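AlyGC (Glaciecola chathamensis, PDB 5GKD) probably cleaves alginate by beta-elimination, as a polysaccharide lyase of family 6 from a marine bacterium. Local coordinates at residues N169-R174 against G182-I187. Numbering follows the deposited sequence.
Sequences NYFGPR and GETLRI. With CA (calcium ion), chain E.
With CG anti to the backbone N (chi1 172°) and the chain extended as far as NE, Arg174 reaches across to the backbone of Gly182 and Glu183; Thr184 sets CG2 anti to its own N, which brings that methyl against the Phe171 ring. The guanidinium lies with one face against Gly182, whose O sits 3.4 Å above its plane, offset toward the rim, while NH2 comes within 3.4 Å of Gly182 CA. Arg174 NH1 is 3.1 Å from Glu183 O, but the angle is too poor for a hydrogen bond; this nitrogen is hydrogen-bonded instead to Gly147 O and Thr149 OG1. The second patch is apolar: Thr184 CG2 meets the Phe171 ring obliquely, 3.5 Å from CD1, and Phe206 stacks on that ring. Both patches are buried in a pectate-lyase-like parallel beta-helix, Thr184 just ahead of strand 185-188 and Arg174 against the loop leading into it. The CB of Glu183 points away from the 169-174 segment, and its OE2 binds calcium at 2.6 Å, with Asn180, Glu212 and Glu214 completing the protein part of the site. Replacing Arg174 by an alanine would probably leave Gly147 O and Thr149 OG1 without this partner and open a gap against Gly182. The buried arginine thus backs the metal-binding loop by contact and, probably, by attraction between its cation and the carbonyl oxygens of Gly182 and Glu183.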
ATOM      1  N   ASN A 169      18.513  -5.881  32.359  1.00 18.21           N
ATOM      2  CA  ASN A 169      18.065  -5.029  31.272  1.00 16.19           C
ATOM      3  C   ASN A 169      16.652  -4.533  31.539  1.00 21.97           C
ATOM      4  O   ASN A 169      15.845  -5.203  32.198  1.00 20.63           O
ATOM      5  CB  ASN A 169      18.110  -5.775  29.947  1.00 16.63           C
ATOM      6  CG  ASN A 169      19.520  -6.165  29.561  1.00 18.26           C
ATOM      7  OD1 ASN A 169      20.340  -5.301  29.268  1.00 18.65           O
ATOM      8  ND2 ASN A 169      19.811  -7.463  29.565  1.00 14.59           N
ATOM      9  N   TYR A 170      16.369  -3.328  31.062  1.00 20.00           N
ATOM     10  CA  TYR A 170      15.011  -2.799  31.043  1.00 16.46           C
ATOM     11  C   TYR A 170      14.448  -3.055  29.660  1.00 16.44           C
ATOM     12  O   TYR A 170      14.853  -2.412  28.687  1.00 18.06           O
ATOM     13  CB  TYR A 170      14.971  -1.314  31.384  1.00 17.03           C
ATOM     14  CG  TYR A 170      13.578  -0.687  31.291  1.00 17.72           C
ATOM     15  CD1 TYR A 170      12.541  -1.112  32.117  1.00 16.12           C
ATOM     16  CD2 TYR A 170      13.323   0.346  30.397  1.00 14.17           C
ATOM     17  CE1 TYR A 170      11.279  -0.534  32.043  1.00 17.32           C
ATOM     18  CE2 TYR A 170      12.081   0.928  30.312  1.00 16.61           C
ATOM     19  CZ  TYR A 170      11.054   0.481  31.126  1.00 18.94           C
ATOM     20  OH  TYR A 170       9.818   1.067  31.025  1.00 18.98           O
ATOM     21  N   PHE A 171      13.542  -4.016  29.571  1.00 17.11           N
ATOM     22  CA  PHE A 171      12.751  -4.212  28.365  1.00 15.93           C
ATOM     23  C   PHE A 171      11.478  -3.405  28.559  1.00 19.77           C
ATOM     24  O   PHE A 171      10.517  -3.866  29.190  1.00 17.98           O
ATOM     25  CB  PHE A 171      12.480  -5.690  28.114  1.00 15.32           C
ATOM     26  CG  PHE A 171      13.727  -6.495  27.809  1.00 15.22           C
ATOM     27  CD1 PHE A 171      14.341  -6.408  26.576  1.00 18.87           C
ATOM     28  CD2 PHE A 171      14.274  -7.347  28.755  1.00 16.60           C
ATOM     29  CE1 PHE A 171      15.491  -7.149  26.290  1.00 17.21           C
ATOM     30  CE2 PHE A 171      15.426  -8.089  28.466  1.00 19.26           C
ATOM     31  CZ  PHE A 171      16.028  -7.983  27.238  1.00 15.90           C
ATOM     32  N   GLY A 172      11.486  -2.177  28.031  1.00 18.96           N
ATOM     33  CA  GLY A 172      10.378  -1.276  28.166  1.00 17.45           C
ATOM     34  C   GLY A 172       9.229  -1.624  27.248  1.00 18.25           C
ATOM     35  O   GLY A 172       9.259  -2.594  26.498  1.00 20.17           O
ATOM     36  N   PRO A 173       8.191  -0.802  27.310  1.00 16.82           N
ATOM     37  CA  PRO A 173       6.952  -1.079  26.570  1.00 19.33           C
ATOM     38  C   PRO A 173       7.163  -1.389  25.091  1.00 20.78           C
ATOM     39  O   PRO A 173       7.871  -0.683  24.374  1.00 20.36           O
ATOM     40  CB  PRO A 173       6.146   0.210  26.764  1.00 17.01           C
ATOM     41  CG  PRO A 173       6.573   0.699  28.147  1.00 18.84           C
ATOM     42  CD  PRO A 173       8.047   0.324  28.259  1.00 18.60           C
ATOM     43  N   ARG A 174       6.538  -2.471  24.640  1.00 19.91           N
ATOM     44  CA  ARG A 174       6.511  -2.845  23.235  1.00 18.98           C
ATOM     45  C   ARG A 174       5.050  -3.000  22.855  1.00 18.44           C
ATOM     46  O   ARG A 174       4.370  -3.875  23.404  1.00 19.48           O
ATOM     47  CB  ARG A 174       7.261  -4.141  22.935  1.00 18.79           C
ATOM     48  CG  ARG A 174       7.007  -4.562  21.499  1.00 18.34           C
ATOM     49  CD  ARG A 174       7.927  -5.617  20.964  1.00 19.10           C
ATOM     50  NE  ARG A 174       7.605  -5.830  19.558  1.00 21.07           N
ATOM     51  CZ  ARG A 174       8.365  -6.477  18.689  1.00 21.25           C
ATOM     52  NH1 ARG A 174       9.521  -7.001  19.066  1.00 19.32           N
ATOM     53  NH2 ARG A 174       7.960  -6.585  17.429  1.00 18.59           N
ATOM     54  N   GLY A 182       6.410 -10.748  17.387  1.00 19.14           N
ATOM     55  CA  GLY A 182       6.619  -9.585  18.233  1.00 18.45           C
ATOM     56  C   GLY A 182       7.272  -9.882  19.566  1.00 18.12           C
ATOM     57  O   GLY A 182       7.021  -9.188  20.553  1.00 17.58           O
ATOM     58  N   GLU A 183       8.102 -10.920  19.606  1.00 17.90           N
ATOM     59  CA  GLU A 183       8.704 -11.368  20.856  1.00 19.31           C
ATOM     60  C   GLU A 183       9.697 -10.336  21.381  1.00 20.13           C
ATOM     61  O   GLU A 183      10.315  -9.594  20.620  1.00 21.27           O
ATOM     62  CB  GLU A 183       9.415 -12.710  20.659  1.00 17.82           C
ATOM     63  CG  GLU A 183       8.539 -13.845  20.168  1.00 18.66           C
ATOM     64  CD  GLU A 183       8.521 -13.975  18.651  1.00 21.57           C
ATOM     65  OE1 GLU A 183       8.928 -13.025  17.972  1.00 23.62           O
ATOM     66  OE2 GLU A 183       8.119 -15.038  18.140  1.00 22.81           O
ATOM     67  N   THR A 184       9.834 -10.286  22.699  1.00 17.64           N
ATOM     68  CA  THR A 184      10.868  -9.452  23.287  1.00 16.29           C
ATOM     69  C   THR A 184      12.212 -10.173  23.306  1.00 18.29           C
ATOM     70  O   THR A 184      13.229  -9.577  22.957  1.00 15.94           O
ATOM     71  CB  THR A 184      10.449  -9.009  24.692  1.00 19.64           C
ATOM     72  OG1 THR A 184       9.345  -8.099  24.583  1.00 20.01           O
ATOM     73  CG2 THR A 184      11.591  -8.300  25.410  1.00 16.97           C
ATOM     74  N   LEU A 185      12.229 -11.459  23.658  1.00 18.33           N
ATOM     75  CA  LEU A 185      13.455 -12.248  23.757  1.00 18.34           C
ATOM     76  C   LEU A 185      13.190 -13.631  23.172  1.00 17.53           C
ATOM     77  O   LEU A 185      12.268 -14.320  23.607  1.00 16.61           O
ATOM     78  CB  LEU A 185      13.908 -12.361  25.224  1.00 18.32           C
ATOM     79  CG  LEU A 185      15.355 -12.649  25.672  1.00 24.24           C
ATOM     80  CD1 LEU A 185      15.389 -13.469  26.949  1.00 22.83           C
ATOM     81  CD2 LEU A 185      16.201 -13.292  24.633  1.00 24.43           C
ATOM     82  N   ARG A 186      13.993 -14.045  22.203  1.00 20.17           N
ATOM     83  CA  ARG A 186      13.932 -15.389  21.641  1.00 16.51           C
ATOM     84  C   ARG A 186      15.296 -16.056  21.806  1.00 19.04           C
ATOM     85  O   ARG A 186      16.314 -15.486  21.413  1.00 19.76           O
ATOM     86  CB  ARG A 186      13.551 -15.345  20.164  1.00 18.17           C
ATOM     87  CG  ARG A 186      13.509 -16.709  19.491  1.00 19.30           C
ATOM     88  CD  ARG A 186      13.326 -16.562  17.988  1.00 19.29           C
ATOM     89  NE  ARG A 186      14.606 -16.290  17.346  1.00 19.59           N
ATOM     90  CZ  ARG A 186      14.761 -15.579  16.232  1.00 19.50           C
ATOM     91  NH1 ARG A 186      13.703 -15.063  15.616  1.00 21.59           N
ATOM     92  NH2 ARG A 186      15.970 -15.383  15.736  1.00 15.84           N
ATOM     93  N   ILE A 187      15.330 -17.256  22.369  1.00 18.75           N
ATOM     94  CA  ILE A 187      16.603 -17.946  22.565  1.00 17.56           C
ATOM     95  C   ILE A 187      16.641 -19.130  21.609  1.00 19.84           C
ATOM     96  O   ILE A 187      16.131 -20.218  21.903  1.00 18.71           O
ATOM     97  CB  ILE A 187      16.813 -18.373  24.016  1.00 17.32           C
ATOM     98  CG1 ILE A 187      16.563 -17.184  24.938  1.00 20.55           C
ATOM     99  CG2 ILE A 187      18.243 -18.863  24.219  1.00 18.37           C
ATOM    100  CD1 ILE A 187      16.540 -17.570  26.401  1.00 21.05           C
TER
HETATM  101 CA    CA E 801       5.765 -16.021  18.534  1.00 22.16          CA
HETATM  102  O   HOH W   1       3.712 -17.422  18.710  1.00 20.52           O